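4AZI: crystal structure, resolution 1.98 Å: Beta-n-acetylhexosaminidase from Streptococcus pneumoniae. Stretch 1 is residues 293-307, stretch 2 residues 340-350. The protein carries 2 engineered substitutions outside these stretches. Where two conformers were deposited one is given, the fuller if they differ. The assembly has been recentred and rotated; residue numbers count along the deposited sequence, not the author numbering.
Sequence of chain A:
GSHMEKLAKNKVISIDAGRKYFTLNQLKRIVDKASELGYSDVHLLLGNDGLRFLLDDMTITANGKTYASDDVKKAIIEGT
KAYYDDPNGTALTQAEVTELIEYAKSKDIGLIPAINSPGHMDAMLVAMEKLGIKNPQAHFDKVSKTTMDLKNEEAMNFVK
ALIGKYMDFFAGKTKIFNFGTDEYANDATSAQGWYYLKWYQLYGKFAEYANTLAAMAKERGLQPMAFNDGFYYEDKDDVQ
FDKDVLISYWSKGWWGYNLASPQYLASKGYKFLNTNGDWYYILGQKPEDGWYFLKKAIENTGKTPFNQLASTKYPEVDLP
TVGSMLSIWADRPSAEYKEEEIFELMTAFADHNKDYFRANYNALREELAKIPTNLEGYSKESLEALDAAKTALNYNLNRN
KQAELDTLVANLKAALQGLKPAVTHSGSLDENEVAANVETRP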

# COMPACT_ATOMS: atom_id res chain seq x y z
N PHE A 293 -11.02 0.59 15.49
CA PHE A 293 -11.42 -0.74 15.98
C PHE A 293 -12.34 -1.40 14.96
O PHE A 293 -12.88 -0.72 14.08
CB PHE A 293 -12.03 -0.67 17.39
CG PHE A 293 -13.22 0.24 17.52
CD1 PHE A 293 -13.06 1.61 17.72
CD2 PHE A 293 -14.52 -0.28 17.48
CE1 PHE A 293 -14.16 2.45 17.86
CE2 PHE A 293 -15.62 0.56 17.61
CZ PHE A 293 -15.44 1.92 17.80
N LEU A 294 -12.52 -2.72 15.07
CA LEU A 294 -13.17 -3.51 14.01
C LEU A 294 -14.62 -3.15 13.71
O LEU A 294 -14.98 -2.93 12.55
CB LEU A 294 -13.05 -5.01 14.31
CG LEU A 294 -13.49 -5.95 13.18
CD1 LEU A 294 -12.71 -5.67 11.89
CD2 LEU A 294 -13.34 -7.40 13.62
N LYS A 295 -15.44 -3.08 14.75
CA LYS A 295 -16.88 -2.84 14.59
C LYS A 295 -17.19 -1.58 13.78
O LYS A 295 -18.04 -1.58 12.89
CB LYS A 295 -17.52 -2.79 15.97
CG LYS A 295 -19.04 -2.93 16.00
CD LYS A 295 -19.52 -3.41 17.38
CE LYS A 295 -18.85 -2.68 18.54
NZ LYS A 295 -19.00 -1.20 18.51
N LYS A 296 -16.48 -0.50 14.09
CA LYS A 296 -16.65 0.78 13.40
C LYS A 296 -16.15 0.73 11.94
O LYS A 296 -16.79 1.29 11.04
CB LYS A 296 -15.94 1.89 14.19
CG LYS A 296 -15.96 3.26 13.53
CD LYS A 296 -17.35 3.89 13.53
CE LYS A 296 -17.69 4.53 14.86
NZ LYS A 296 -19.00 5.24 14.80
N ALA A 297 -15.01 0.08 11.73
CA ALA A 297 -14.47 -0.13 10.38
C ALA A 297 -15.50 -0.83 9.50
O ALA A 297 -15.77 -0.40 8.38
CB ALA A 297 -13.17 -0.93 10.43
N ILE A 298 -16.07 -1.90 10.04
CA ILE A 298 -17.12 -2.65 9.35
C ILE A 298 -18.35 -1.79 9.04
O ILE A 298 -18.87 -1.85 7.91
CB ILE A 298 -17.49 -3.95 10.11
CG1 ILE A 298 -16.33 -4.94 10.00
CG2 ILE A 298 -18.78 -4.55 9.55
CD1 ILE A 298 -16.43 -6.15 10.91
N GLU A 299 -18.79 -1.01 10.02
CA GLU A 299 -19.89 -0.05 9.85
C GLU A 299 -19.58 0.89 8.69
O GLU A 299 -20.38 1.04 7.77
CB GLU A 299 -20.15 0.75 11.13
CG GLU A 299 -21.39 1.64 11.08
CD GLU A 299 -21.47 2.64 12.22
OE1 GLU A 299 -20.51 2.72 13.02
OE2 GLU A 299 -22.49 3.36 12.33
N ASN A 300 -18.39 1.50 8.74
CA ASN A 300 -17.99 2.52 7.75
C ASN A 300 -17.86 2.04 6.30
O ASN A 300 -17.97 2.85 5.38
CB ASN A 300 -16.69 3.22 8.18
CG ASN A 300 -16.84 4.05 9.44
OD1 ASN A 300 -15.89 4.21 10.20
ND2 ASN A 300 -18.03 4.60 9.65
N THR A 301 -17.63 0.74 6.10
CA THR A 301 -17.62 0.20 4.73
C THR A 301 -18.96 0.41 4.03
O THR A 301 -19.01 0.46 2.80
CB THR A 301 -17.26 -1.30 4.67
OG1 THR A 301 -18.25 -2.08 5.37
CG2 THR A 301 -15.87 -1.57 5.23
N GLY A 302 -20.02 0.54 4.82
CA GLY A 302 -21.34 0.89 4.31
C GLY A 302 -21.64 2.38 4.40
O GLY A 302 -22.17 2.96 3.46
N LYS A 303 -21.27 2.98 5.53
CA LYS A 303 -21.64 4.37 5.86
C LYS A 303 -20.90 5.44 5.06
O LYS A 303 -21.48 6.46 4.70
CB LYS A 303 -21.43 4.61 7.36
CG LYS A 303 -22.46 5.53 8.00
CD LYS A 303 -22.60 5.20 9.49
CE LYS A 303 -23.92 5.71 10.05
N THR A 304 -19.61 5.22 4.80
CA THR A 304 -18.81 6.14 3.99
C THR A 304 -18.89 5.70 2.53
O THR A 304 -18.61 4.55 2.24
CB THR A 304 -17.34 6.12 4.43
OG1 THR A 304 -17.26 6.38 5.83
CG2 THR A 304 -16.53 7.18 3.66
N PRO A 305 -19.28 6.62 1.61
CA PRO A 305 -19.34 6.21 0.21
C PRO A 305 -17.97 5.85 -0.39
O PRO A 305 -16.93 6.36 0.05
CB PRO A 305 -19.95 7.42 -0.49
CG PRO A 305 -20.76 8.09 0.57
CD PRO A 305 -19.94 7.92 1.82
N PHE A 306 -17.98 4.94 -1.37
CA PHE A 306 -16.77 4.41 -2.01
C PHE A 306 -15.91 5.54 -2.56
O PHE A 306 -14.68 5.50 -2.46
CB PHE A 306 -17.18 3.46 -3.15
CG PHE A 306 -16.02 2.87 -3.91
CD1 PHE A 306 -15.43 1.69 -3.49
CD2 PHE A 306 -15.54 3.47 -5.08
CE1 PHE A 306 -14.37 1.12 -4.21
CE2 PHE A 306 -14.49 2.92 -5.79
CZ PHE A 306 -13.91 1.73 -5.36
N ASN A 307 -16.56 6.54 -3.13
CA ASN A 307 -15.87 7.68 -3.72
C ASN A 307 -15.61 8.83 -2.75
O ASN A 307 -15.02 9.85 -3.14
CB ASN A 307 -16.63 8.19 -4.95
CG ASN A 307 -16.48 7.27 -6.17
OD1 ASN A 307 -15.45 6.62 -6.35
ND2 ASN A 307 -17.51 7.24 -7.01
N GLU A 340 -9.84 -14.14 9.68
CA GLU A 340 -11.30 -14.01 9.61
C GLU A 340 -11.84 -12.59 9.86
O GLU A 340 -12.85 -12.20 9.28
CB GLU A 340 -11.98 -15.03 10.54
CG GLU A 340 -11.77 -14.82 12.04
CD GLU A 340 -10.50 -15.46 12.61
OE1 GLU A 340 -9.72 -16.10 11.87
OE2 GLU A 340 -10.29 -15.32 13.84
N GLU A 341 -11.17 -11.83 10.72
CA GLU A 341 -11.53 -10.43 10.94
C GLU A 341 -11.31 -9.63 9.66
O GLU A 341 -12.18 -8.87 9.23
CB GLU A 341 -10.70 -9.82 12.07
CG GLU A 341 -11.04 -10.33 13.46
CD GLU A 341 -10.17 -9.69 14.52
OE1 GLU A 341 -9.05 -9.24 14.19
OE2 GLU A 341 -10.59 -9.63 15.69
N ILE A 342 -10.14 -9.81 9.06
CA ILE A 342 -9.75 -9.11 7.83
C ILE A 342 -10.67 -9.48 6.68
O ILE A 342 -11.04 -8.63 5.87
CB ILE A 342 -8.26 -9.37 7.49
CG1 ILE A 342 -7.35 -8.49 8.36
CG2 ILE A 342 -7.96 -9.06 6.02
CD1 ILE A 342 -7.35 -8.82 9.84
N PHE A 343 -11.04 -10.76 6.62
CA PHE A 343 -11.93 -11.28 5.59
C PHE A 343 -13.34 -10.71 5.73
O PHE A 343 -13.96 -10.35 4.73
CB PHE A 343 -11.95 -12.82 5.61
CG PHE A 343 -10.72 -13.46 5.00
CD1 PHE A 343 -9.59 -12.71 4.69
CD2 PHE A 343 -10.70 -14.83 4.76
CE1 PHE A 343 -8.47 -13.31 4.13
CE2 PHE A 343 -9.58 -15.44 4.20
CZ PHE A 343 -8.46 -14.67 3.89
N GLU A 344 -13.84 -10.61 6.96
CA GLU A 344 -15.16 -9.99 7.17
C GLU A 344 -15.15 -8.51 6.73
O GLU A 344 -16.08 -8.04 6.08
CB GLU A 344 -15.63 -10.11 8.62
CG GLU A 344 -17.05 -9.58 8.82
CD GLU A 344 -17.48 -9.52 10.27
OE1 GLU A 344 -16.68 -9.85 11.16
OE2 GLU A 344 -18.64 -9.12 10.51
N LEU A 345 -14.08 -7.80 7.08
CA LEU A 345 -13.95 -6.39 6.70
C LEU A 345 -13.89 -6.23 5.18
O LEU A 345 -14.62 -5.41 4.62
CB LEU A 345 -12.72 -5.77 7.38
CG LEU A 345 -12.49 -4.25 7.30
CD1 LEU A 345 -13.73 -3.45 7.69
CD2 LEU A 345 -11.31 -3.86 8.17
N MET A 346 -13.06 -7.04 4.53
CA MET A 346 -12.96 -7.07 3.08
C MET A 346 -14.30 -7.39 2.41
O MET A 346 -14.66 -6.74 1.43
CB MET A 346 -11.91 -8.08 2.61
CG MET A 346 -10.48 -7.65 2.89
SD MET A 346 -9.33 -8.98 2.53
CE MET A 346 -9.36 -8.97 0.73
N THR A 347 -15.00 -8.39 2.93
CA THR A 347 -16.28 -8.83 2.37
C THR A 347 -17.34 -7.73 2.47
O THR A 347 -18.07 -7.46 1.51
CB THR A 347 -16.77 -10.13 3.04
OG1 THR A 347 -15.78 -11.15 2.89
CG2 THR A 347 -18.08 -10.61 2.43
N ALA A 348 -17.41 -7.08 3.64
CA ALA A 348 -18.34 -5.98 3.87
C ALA A 348 -18.17 -4.82 2.88
O ALA A 348 -19.15 -4.33 2.32
CB ALA A 348 -18.22 -5.47 5.31
N PHE A 349 -16.92 -4.41 2.65
CA PHE A 349 -16.59 -3.35 1.68
C PHE A 349 -17.01 -3.76 0.25
O PHE A 349 -17.57 -2.96 -0.49
CB PHE A 349 -15.09 -3.01 1.75
CG PHE A 349 -14.72 -1.71 1.07
CD1 PHE A 349 -15.51 -0.56 1.20
CD2 PHE A 349 -13.53 -1.61 0.33
CE1 PHE A 349 -15.14 0.63 0.58
CE2 PHE A 349 -13.17 -0.42 -0.28
CZ PHE A 349 -13.97 0.70 -0.15
N ALA A 350 -16.74 -5.01 -0.12
CA ALA A 350 -17.16 -5.52 -1.43
C ALA A 350 -18.68 -5.59 -1.54
O ALA A 350 -19.25 -5.17 -2.55
CB ALA A 350 -16.53 -6.88 -1.71

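Helices that pack side by side often meet through a knob fitted into a hole, and this pair from a streptococcal hexosaminidase illustrates how rotamers make the fit. The axes run nearly parallel, 14° apart, and approach to 8.4 Å. Leu345 is the knob. Its CA-to-CB bond points sideways, but chi1 t and chi2 p bring the end of the side chain nearer, into the hole formed by Leu294, Ala297, Ile298 and Thr301. There Leu345 CD1 lies 3.8 Å from both Ala297 CB and Ile298 CG1, and 3.6 Å from the carbonyl carbon, C, of Ala297, so the knob reaches the backbone itself.

Ile298 also starts sideways; in its m, t rotamer Ile298 CD1 extends to 3.6 Å from Glu344 CD, packing against the carboxylate carbon. Leu294 similarly places CD2 3.7 Å from Glu341 CG, using the aliphatic part of an acidic side chain.

Thr301 shows how a polar residue can be accommodated here. With chi1 p, Thr301 OG1 donates to Ile298 O at 2.6 Å within its own helix, while Thr301 OG1 also sits 3.4 Å from Ala348 CB. No hydrogen bond crosses the contact. Beyond the helix, Phe306, chi1 t, brings CD1 to 3.8 Å from Phe349 CZ; the rings are 24° from parallel but slid apart, barely overlapping.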